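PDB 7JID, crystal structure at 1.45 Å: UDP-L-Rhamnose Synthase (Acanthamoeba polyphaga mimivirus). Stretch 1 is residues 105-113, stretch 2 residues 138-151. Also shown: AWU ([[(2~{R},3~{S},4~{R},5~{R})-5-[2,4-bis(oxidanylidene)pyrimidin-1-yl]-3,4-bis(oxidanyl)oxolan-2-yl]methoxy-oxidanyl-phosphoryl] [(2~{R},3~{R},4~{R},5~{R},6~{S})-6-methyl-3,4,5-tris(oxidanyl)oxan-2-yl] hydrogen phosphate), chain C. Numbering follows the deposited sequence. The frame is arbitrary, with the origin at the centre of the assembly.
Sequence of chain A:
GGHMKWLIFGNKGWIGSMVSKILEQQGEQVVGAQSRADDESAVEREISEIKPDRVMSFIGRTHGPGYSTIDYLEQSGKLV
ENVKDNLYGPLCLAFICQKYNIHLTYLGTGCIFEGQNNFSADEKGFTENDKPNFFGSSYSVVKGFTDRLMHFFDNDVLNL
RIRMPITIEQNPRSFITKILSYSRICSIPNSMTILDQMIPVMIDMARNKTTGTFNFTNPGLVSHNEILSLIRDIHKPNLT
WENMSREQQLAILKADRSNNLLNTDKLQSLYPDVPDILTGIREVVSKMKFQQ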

ATOM      1  N   THR A 105     -16.882  -4.705   8.979  1.00 10.01           N
ATOM      2  CA  THR A 105     -15.923  -4.755  10.104  1.00 10.50           C
ATOM      3  C   THR A 105     -14.582  -5.219   9.537  1.00  9.60           C
ATOM      4  O   THR A 105     -14.505  -6.339   9.068  1.00 10.48           O
ATOM      5  CB  THR A 105     -16.402  -5.652  11.250  1.00 10.90           C
ATOM      6  OG1 THR A 105     -17.723  -5.245  11.648  1.00 11.66           O
ATOM      7  CG2 THR A 105     -15.456  -5.565  12.424  1.00 11.01           C
ATOM      8  N   TYR A 106     -13.576  -4.373   9.685  1.00  9.78           N
ATOM      9  CA  TYR A 106     -12.173  -4.680   9.358  1.00 10.27           C
ATOM     10  C   TYR A 106     -11.406  -4.898  10.667  1.00  9.26           C
ATOM     11  O   TYR A 106     -11.256  -3.981  11.438  1.00  8.50           O
ATOM     12  CB  TYR A 106     -11.561  -3.578   8.492  1.00  9.26           C
ATOM     13  CG  TYR A 106     -10.059  -3.629   8.449  1.00  8.96           C
ATOM     14  CD1 TYR A 106      -9.402  -4.689   7.826  1.00  8.70           C
ATOM     15  CD2 TYR A 106      -9.326  -2.607   8.992  1.00  8.36           C
ATOM     16  CE1 TYR A 106      -8.021  -4.745   7.816  1.00  8.95           C
ATOM     17  CE2 TYR A 106      -7.936  -2.647   8.993  1.00  8.79           C
ATOM     18  CZ  TYR A 106      -7.300  -3.699   8.358  1.00  9.06           C
ATOM     19  OH  TYR A 106      -5.934  -3.821   8.353  1.00  9.84           O
ATOM     20  N   LEU A 107     -10.906  -6.108  10.880  1.00  9.40           N
ATOM     21  CA  LEU A 107     -10.034  -6.380  12.060  1.00 10.80           C
ATOM     22  C   LEU A 107      -8.607  -5.998  11.697  1.00 11.02           C
ATOM     23  O   LEU A 107      -7.996  -6.694  10.858  1.00 10.89           O
ATOM     24  CB  LEU A 107     -10.128  -7.833  12.494  1.00 12.22           C
ATOM     25  CG  LEU A 107      -9.573  -8.087  13.906  1.00 14.15           C
ATOM     26  CD1 LEU A 107     -10.202  -7.186  14.950  1.00 14.79           C
ATOM     27  CD2 LEU A 107      -9.792  -9.542  14.299  1.00 17.09           C
ATOM     28  N   GLY A 108      -8.174  -4.816  12.164  1.00  9.74           N
ATOM     29  CA  GLY A 108      -6.825  -4.290  11.915  1.00 10.03           C
ATOM     30  C   GLY A 108      -5.911  -4.555  13.094  1.00  9.80           C
ATOM     31  O   GLY A 108      -5.995  -5.574  13.770  1.00  9.60           O
ATOM     32  N   THR A 109      -5.011  -3.618  13.298  1.00  9.02           N
ATOM     33  CA  THR A 109      -3.941  -3.771  14.296  1.00  7.79           C
ATOM     34  C   THR A 109      -3.604  -2.438  14.941  1.00  7.38           C
ATOM     35  O   THR A 109      -3.588  -1.405  14.245  1.00  7.71           O
ATOM     36  CB  THR A 109      -2.721  -4.458  13.669  1.00  8.87           C
ATOM     37  OG1 THR A 109      -1.760  -4.643  14.707  1.00  9.70           O
ATOM     38  CG2 THR A 109      -2.128  -3.645  12.535  1.00  8.89           C
ATOM     39  N   GLY A 110      -3.245  -2.517  16.231  1.00  7.17           N
ATOM     40  CA  GLY A 110      -2.641  -1.371  16.913  1.00  7.87           C
ATOM     41  C   GLY A 110      -1.122  -1.479  16.943  1.00  9.00           C
ATOM     42  O   GLY A 110      -0.531  -0.577  17.554  1.00  9.36           O
ATOM     43  N   CYS A 111      -0.503  -2.418  16.214  1.00  9.81           N
ATOM     44  CA  CYS A 111       0.986  -2.530  16.136  1.00 10.33           C
ATOM     45  C   CYS A 111       1.550  -1.527  15.115  1.00 10.35           C
ATOM     46  O   CYS A 111       2.409  -1.883  14.333  1.00 12.41           O
ATOM     47  CB  CYS A 111       1.374  -3.975  15.926  1.00 12.23           C
ATOM     48  SG  CYS A 111       1.059  -4.851  17.490  1.00 16.43           S
ATOM     49  N   ILE A 112       1.055  -0.288  15.147  1.00  9.32           N
ATOM     50  CA  ILE A 112       1.452   0.809  14.213  1.00  9.65           C
ATOM     51  C   ILE A 112       2.000   1.969  15.030  1.00  9.13           C
ATOM     52  O   ILE A 112       2.321   3.015  14.437  1.00  9.37           O
ATOM     53  CB  ILE A 112       0.223   1.195  13.372  1.00  9.40           C
ATOM     54  CG1 ILE A 112      -0.904   1.758  14.234  1.00 10.37           C
ATOM     55  CG2 ILE A 112      -0.222  -0.050  12.592  1.00  9.41           C
ATOM     56  CD1 ILE A 112      -2.132   2.162  13.474  1.00 12.26           C
ATOM     57  N   PHE A 113       2.076   1.804  16.354  1.00  8.93           N
ATOM     58  CA  PHE A 113       2.610   2.859  17.250  1.00  9.42           C
ATOM     59  C   PHE A 113       3.678   2.278  18.177  1.00  9.99           C
ATOM     60  O   PHE A 113       3.760   1.082  18.413  1.00  8.33           O
ATOM     61  CB  PHE A 113       1.540   3.448  18.162  1.00  8.82           C
ATOM     62  CG  PHE A 113       0.256   3.859  17.490  1.00  8.99           C
ATOM     63  CD1 PHE A 113       0.201   4.995  16.694  1.00  9.16           C
ATOM     64  CD2 PHE A 113      -0.887   3.090  17.626  1.00  9.03           C
ATOM     65  CE1 PHE A 113      -0.995   5.390  16.122  1.00  9.01           C
ATOM     66  CE2 PHE A 113      -2.081   3.489  17.055  1.00  9.23           C
ATOM     67  CZ  PHE A 113      -2.114   4.609  16.241  1.00  9.84           C
ATOM     68  N   SER A 138       7.975  -4.674   8.352  1.00 10.55           N
ATOM     69  CA  SER A 138       7.279  -4.446   7.065  1.00 11.10           C
ATOM     70  C   SER A 138       5.768  -4.585   7.273  1.00 10.34           C
ATOM     71  O   SER A 138       4.985  -3.777   6.694  1.00 10.45           O
ATOM     72  CB  SER A 138       7.814  -5.344   5.991  1.00 12.62           C
ATOM     73  OG  SER A 138       9.159  -4.957   5.677  1.00 12.42           O
ATOM     74  N   TYR A 139       5.377  -5.523   8.137  1.00 10.14           N
ATOM     75  CA  TYR A 139       3.955  -5.716   8.563  1.00 10.31           C
ATOM     76  C   TYR A 139       3.416  -4.406   9.114  1.00 10.11           C
ATOM     77  O   TYR A 139       2.352  -3.888   8.708  1.00  9.35           O
ATOM     78  CB  TYR A 139       3.838  -6.759   9.661  1.00 10.13           C
ATOM     79  CG  TYR A 139       2.446  -6.903  10.223  1.00 10.86           C
ATOM     80  CD1 TYR A 139       1.457  -7.608   9.542  1.00 11.03           C
ATOM     81  CD2 TYR A 139       2.137  -6.390  11.468  1.00 10.42           C
ATOM     82  CE1 TYR A 139       0.184  -7.735  10.077  1.00 12.27           C
ATOM     83  CE2 TYR A 139       0.864  -6.531  12.023  1.00 11.58           C
ATOM     84  CZ  TYR A 139      -0.104  -7.227  11.326  1.00 12.34           C
ATOM     85  OH  TYR A 139      -1.359  -7.359  11.884  1.00 14.58           O
ATOM     86  N   SER A 140       4.140  -3.824  10.073  1.00  9.36           N
ATOM     87  CA  SER A 140       3.646  -2.643  10.802  1.00  9.03           C
ATOM     88  C   SER A 140       3.563  -1.466   9.831  1.00  8.96           C
ATOM     89  O   SER A 140       2.613  -0.656   9.880  1.00  9.13           O
ATOM     90  CB  SER A 140       4.458  -2.312  12.016  1.00  9.39           C
ATOM     91  OG  SER A 140       4.209  -3.251  13.052  1.00  9.23           O
ATOM     92  N   VAL A 141       4.515  -1.393   8.914  1.00  9.83           N
ATOM     93  CA  VAL A 141       4.553  -0.291   7.913  1.00  9.36           C
ATOM     94  C   VAL A 141       3.310  -0.360   7.025  1.00  8.09           C
ATOM     95  O   VAL A 141       2.579   0.633   6.917  1.00  7.89           O
ATOM     96  CB  VAL A 141       5.822  -0.357   7.075  1.00 10.17           C
ATOM     97  CG1 VAL A 141       5.692   0.643   5.928  1.00  9.62           C
ATOM     98  CG2 VAL A 141       7.030  -0.027   7.946  1.00 10.83           C
ATOM     99  N   VAL A 142       3.046  -1.517   6.455  1.00  8.17           N
ATOM    100  CA  VAL A 142       1.910  -1.688   5.516  1.00  8.37           C
ATOM    101  C   VAL A 142       0.605  -1.489   6.287  1.00  8.52           C
ATOM    102  O   VAL A 142      -0.264  -0.747   5.813  1.00  8.66           O
ATOM    103  CB  VAL A 142       1.985  -3.040   4.802  1.00  8.85           C
ATOM    104  CG1 VAL A 142       0.691  -3.319   4.027  1.00  9.38           C
ATOM    105  CG2 VAL A 142       3.178  -3.061   3.872  1.00  9.14           C
ATOM    106  N   LYS A 143       0.462  -2.112   7.460  1.00  8.55           N
ATOM    107  CA  LYS A 143      -0.760  -2.017   8.299  1.00  7.91           C
ATOM    108  C   LYS A 143      -1.006  -0.587   8.751  1.00  7.63           C
ATOM    109  O   LYS A 143      -2.166  -0.226   8.876  1.00  7.88           O
ATOM    110  CB  LYS A 143      -0.735  -3.009   9.457  1.00  8.56           C
ATOM    111  CG  LYS A 143      -1.006  -4.448   9.032  1.00  9.04           C
ATOM    112  CD  LYS A 143      -2.502  -4.699   8.717  1.00  9.93           C
ATOM    113  CE  LYS A 143      -2.897  -6.130   8.560  1.00 10.60           C
ATOM    114  NZ  LYS A 143      -4.368  -6.279   8.436  1.00 10.02           N
ATOM    115  N   GLY A 144       0.045   0.174   8.982  1.00  7.63           N
ATOM    116  CA  GLY A 144      -0.099   1.592   9.329  1.00  7.96           C
ATOM    117  C   GLY A 144      -0.813   2.304   8.215  1.00  8.35           C
ATOM    118  O   GLY A 144      -1.801   3.083   8.466  1.00  9.73           O
ATOM    119  N   PHE A 145      -0.381   2.097   6.974  1.00  7.89           N
ATOM    120  CA  PHE A 145      -1.069   2.741   5.841  1.00  8.01           C
ATOM    121  C   PHE A 145      -2.479   2.202   5.697  1.00  7.31           C
ATOM    122  O   PHE A 145      -3.366   2.962   5.382  1.00  8.86           O
ATOM    123  CB  PHE A 145      -0.251   2.613   4.559  1.00  8.02           C
ATOM    124  CG  PHE A 145       0.972   3.501   4.599  1.00  7.91           C
ATOM    125  CD1 PHE A 145       0.823   4.879   4.568  1.00  8.83           C
ATOM    126  CD2 PHE A 145       2.239   2.980   4.804  1.00  9.23           C
ATOM    127  CE1 PHE A 145       1.922   5.714   4.653  1.00  9.21           C
ATOM    128  CE2 PHE A 145       3.343   3.813   4.847  1.00  8.64           C
ATOM    129  CZ  PHE A 145       3.172   5.178   4.794  1.00  9.11           C
ATOM    130  N   THR A 146      -2.712   0.896   5.870  1.00  7.84           N
ATOM    131  CA  THR A 146      -4.108   0.398   5.805  1.00  7.95           C
ATOM    132  C   THR A 146      -4.968   1.123   6.846  1.00  7.54           C
ATOM    133  O   THR A 146      -6.123   1.534   6.546  1.00  7.58           O
ATOM    134  CB  THR A 146      -4.186  -1.110   5.985  1.00  8.62           C
ATOM    135  OG1 THR A 146      -3.253  -1.595   5.015  1.00  9.31           O
ATOM    136  CG2 THR A 146      -5.585  -1.619   5.764  1.00  9.10           C
ATOM    137  N   ASP A 147      -4.422   1.353   8.010  1.00  8.51           N
ATOM    138  CA  ASP A 147      -5.187   1.978   9.097  1.00  9.11           C
ATOM    139  C   ASP A 147      -5.535   3.412   8.686  1.00  9.75           C
ATOM    140  O   ASP A 147      -6.671   3.814   8.883  1.00 10.58           O
ATOM    141  CB  ASP A 147      -4.387   1.987  10.388  1.00  9.15           C
ATOM    142  CG  ASP A 147      -5.175   2.597  11.527  1.00  8.71           C
ATOM    143  OD1 ASP A 147      -5.842   1.826  12.228  1.00 10.12           O
ATOM    144  OD2 ASP A 147      -4.991   3.811  11.782  1.00  9.79           O
ATOM    145  N   ARG A 148      -4.581   4.143   8.138  1.00  9.30           N
ATOM    146  CA  ARG A 148      -4.848   5.519   7.686  1.00  9.73           C
ATOM    147  C   ARG A 148      -5.916   5.463   6.590  1.00  9.98           C
ATOM    148  O   ARG A 148      -6.836   6.300   6.603  1.00 10.14           O
ATOM    149  CB  ARG A 148      -3.549   6.129   7.185  1.00  9.67           C
ATOM    150  CG  ARG A 148      -2.518   6.273   8.289  1.00 10.25           C
ATOM    151  CD  ARG A 148      -1.254   6.918   7.806  1.00 10.26           C
ATOM    152  NE  ARG A 148      -1.473   8.343   7.594  1.00 11.02           N
ATOM    153  CZ  ARG A 148      -0.510   9.155   7.201  1.00 11.94           C
ATOM    154  NH1 ARG A 148       0.700   8.687   6.969  1.00 13.87           N
ATOM    155  NH2 ARG A 148      -0.761  10.445   7.030  1.00 12.67           N
ATOM    156  N   LEU A 149      -5.777   4.551   5.628  1.00 10.58           N
ATOM    157  CA  LEU A 149      -6.708   4.510   4.477  1.00 11.06           C
ATOM    158  C   LEU A 149      -8.115   4.219   4.976  1.00 11.19           C
ATOM    159  O   LEU A 149      -9.108   4.770   4.417  1.00 10.79           O
ATOM    160  CB  LEU A 149      -6.241   3.478   3.444  1.00 11.55           C
ATOM    161  CG  LEU A 149      -5.012   3.918   2.658  1.00 10.98           C
ATOM    162  CD1 LEU A 149      -4.346   2.732   1.980  1.00 10.02           C
ATOM    163  CD2 LEU A 149      -5.406   4.973   1.641  1.00 11.71           C
ATOM    164  N   MET A 150      -8.240   3.475   6.067  1.00 10.10           N
ATOM    165  CA  MET A 150      -9.591   3.131   6.599  1.00 10.35           C
ATOM    166  C   MET A 150     -10.296   4.375   7.146  1.00  9.78           C
ATOM    167  O   MET A 150     -11.544   4.372   7.177  1.00 11.34           O
ATOM    168  CB  MET A 150      -9.543   2.034   7.656  1.00 10.89           C
ATOM    169  CG  MET A 150      -9.198   0.687   7.087  1.00 11.61           C
ATOM    170  SD  MET A 150     -10.453   0.066   5.904  1.00 11.59           S
ATOM    171  CE  MET A 150      -9.642  -1.449   5.375  1.00 10.55           C
ATOM    172  N   HIS A 151      -9.553   5.417   7.497  1.00 10.32           N
ATOM    173  CA  HIS A 151     -10.137   6.669   8.034  1.00 11.76           C
ATOM    174  C   HIS A 151     -10.902   7.376   6.910  1.00 13.93           C
ATOM    175  O   HIS A 151     -11.765   8.204   7.231  1.00 15.38           O
ATOM    176  CB  HIS A 151      -9.051   7.537   8.666  1.00 12.83           C
ATOM    177  CG  HIS A 151      -8.635   7.076  10.028  1.00 15.02           C
ATOM    178  ND1 HIS A 151      -7.818   5.945  10.245  1.00 14.70           N
ATOM    179  CD2 HIS A 151      -8.859   7.614  11.257  1.00 17.04           C
ATOM    180  CE1 HIS A 151      -7.621   5.800  11.549  1.00 15.94           C
ATOM    181  NE2 HIS A 151      -8.173   6.871  12.173  1.00 15.95           N
TER
HETATM  182  PA  AWU C 301       5.810 -12.634  17.780  1.00 15.89           P
HETATM  183  O1A AWU C 301       6.991 -12.415  16.912  1.00 17.34           O
HETATM  184  O2A AWU C 301       5.481 -14.055  18.206  1.00 14.81           O
HETATM  185  O3A AWU C 301       4.350 -12.218  17.189  1.00 17.99           O
HETATM  186  PB  AWU C 301       4.040 -11.108  16.009  1.00 16.57           P
HETATM  187  O1B AWU C 301       4.701  -9.724  16.223  1.00 16.78           O
HETATM  188  O2B AWU C 301       4.209 -11.809  14.643  1.00 15.79           O
HETATM  189  O3B AWU C 301       2.489 -10.901  16.344  1.00 17.14           O
HETATM  190  C5' AWU C 301      -0.121  -9.427  14.305  1.00 18.49           C
HETATM  191  O5' AWU C 301       0.679 -10.357  15.011  1.00 18.08           O
HETATM  192  C4' AWU C 301      -0.872  -8.550  15.292  1.00 17.75           C
HETATM  193  O4' AWU C 301      -1.569  -7.473  14.626  1.00 16.12           O
HETATM  194  C3' AWU C 301       0.109  -7.955  16.248  1.00 17.39           C
HETATM  195  O3' AWU C 301      -0.616  -7.397  17.312  1.00 16.18           O
HETATM  196  C2' AWU C 301       1.026  -8.992  16.889  1.00 17.24           C
HETATM  197  C1' AWU C 301       1.610  -9.898  15.899  1.00 17.34           C
HETATM  198  N1  AWU C 301       9.110 -12.305  21.775  1.00 10.49           N
HETATM  199  C2  AWU C 301       9.966 -12.659  22.803  1.00 12.07           C
HETATM  200  O2  AWU C 301       9.750 -12.250  23.963  1.00 10.67           O
HETATM  201  N3  AWU C 301      10.958 -13.568  22.541  1.00 12.38           N
HETATM  202  C4  AWU C 301      11.215 -14.010  21.281  1.00 12.62           C
HETATM  203  O4  AWU C 301      12.149 -14.880  21.128  1.00 12.85           O
HETATM  204  C5  AWU C 301      10.339 -13.667  20.250  1.00 11.84           C
HETATM  205  C6  AWU C 301       9.343 -12.723  20.479  1.00 10.62           C
HETATM  206  C1C AWU C 301       8.003 -11.336  22.016  1.00 10.03           C
HETATM  207  C2C AWU C 301       7.881 -10.172  21.033  1.00  9.18           C
HETATM  208  C3C AWU C 301       6.365  -9.858  21.104  1.00  9.87           C
HETATM  209  C4C AWU C 301       5.796 -11.217  21.359  1.00  9.67           C
HETATM  210  C5C AWU C 301       5.082 -11.854  20.186  1.00 11.23           C
HETATM  211  C6' AWU C 301      -1.054 -10.289  13.457  1.00 19.05           C
HETATM  212  O2' AWU C 301       0.226  -9.832  17.695  1.00 17.77           O
HETATM  213  O2C AWU C 301       8.655  -9.099  21.508  1.00  9.58           O
HETATM  214  O3C AWU C 301       6.064  -9.075  22.245  1.00  8.38           O
HETATM  215  O4C AWU C 301       6.859 -12.100  21.693  1.00 10.30           O
HETATM  216  O5C AWU C 301       5.982 -11.751  19.058  1.00 13.81           O
HETATM  217  O   HOH W   1      -4.587  -1.812   9.701  1.00  9.65           O
HETATM  218  O   HOH W   2      -6.112  -0.882  11.776  1.00  7.87           O

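The strand that includes Tyr106 and the helix that begins at Ser138 run obliquely antiparallel, their N-to-C directions 132° apart and their axes 8.6 Å apart at closest approach. The gap narrows along stretch 1: the CA atoms of Tyr106 and Met150 are 8.7 Å apart, those of Ile112 and Gly144 only 5.2 Å. Together the stretches bury 507 Å² against each other, with Tyr106 the largest contributor at 98 Å².

Two direct hydrogen bonds cross the interface. Lys143 NZ donates to Tyr106 OH over 2.9 Å; chi3 and chi4 are both t, so the outer part of the lysine chain is extended and carries the ammonium to the edge of the phenol ring, near its plane. A long side chain with a polar tip suits this place, since its methylenes also pack: Lys143 CB lies 3.4 Å from Thr109 CG2. Nearer the helix start, Ser140 OG donates to Cys111 O at 2.6 Å, a short bond by which a small hydroxyl side chain satisfies a loop carbonyl.

Water extends this polar network. Water 1 lies 2.8 Å from Tyr106 OH and donates to Lys143 O at 3.0 Å, a bridge from the phenol to the helix backbone. Water 2 donates to Asp147 OD1 at 2.8 Å and weakly accepts from Thr109 N at 3.3 Å, linking carboxylate and backbone amide, whereas Thr109 O and Asp147 OD1 are 4.4 Å apart.

Carbon packing completes the contact: Met150 on Tyr106, Lys143 on Thr109, and Ile112 against the helix. Met150, with chi1 and chi2 both m, places CE 3.9 Å from the centroid of the Tyr106 ring and 16° off its normal, a CH-pi contact over one face. Its SD is oblique, 4.8 Å from the same centroid. Farther along stretch 1 Ile112 points CA-to-CB sideways, yet its branches reach the helix: CG2 is 3.6 Å from Gly144 N, and CD1 is 3.6 Å from Asp147 CG. A CB on Gly144 would point sideways, 4.1 Å from Ile112 CB, which is contact and not a clash.

The bound nucleotide sugar supplies a further link. Thr109 OG1 and Tyr139 OH each hydrogen-bond AWU O4' at 2.8 Å, so one ligand hydroxyl joins the stretches. Thr109 OG1 also accepts from Cys111 N at 3.0 Å (166° at the hydrogen), tying its hydroxyl to the turn. Its t rotamer thus serves both partners while CG2 packs on Lys143.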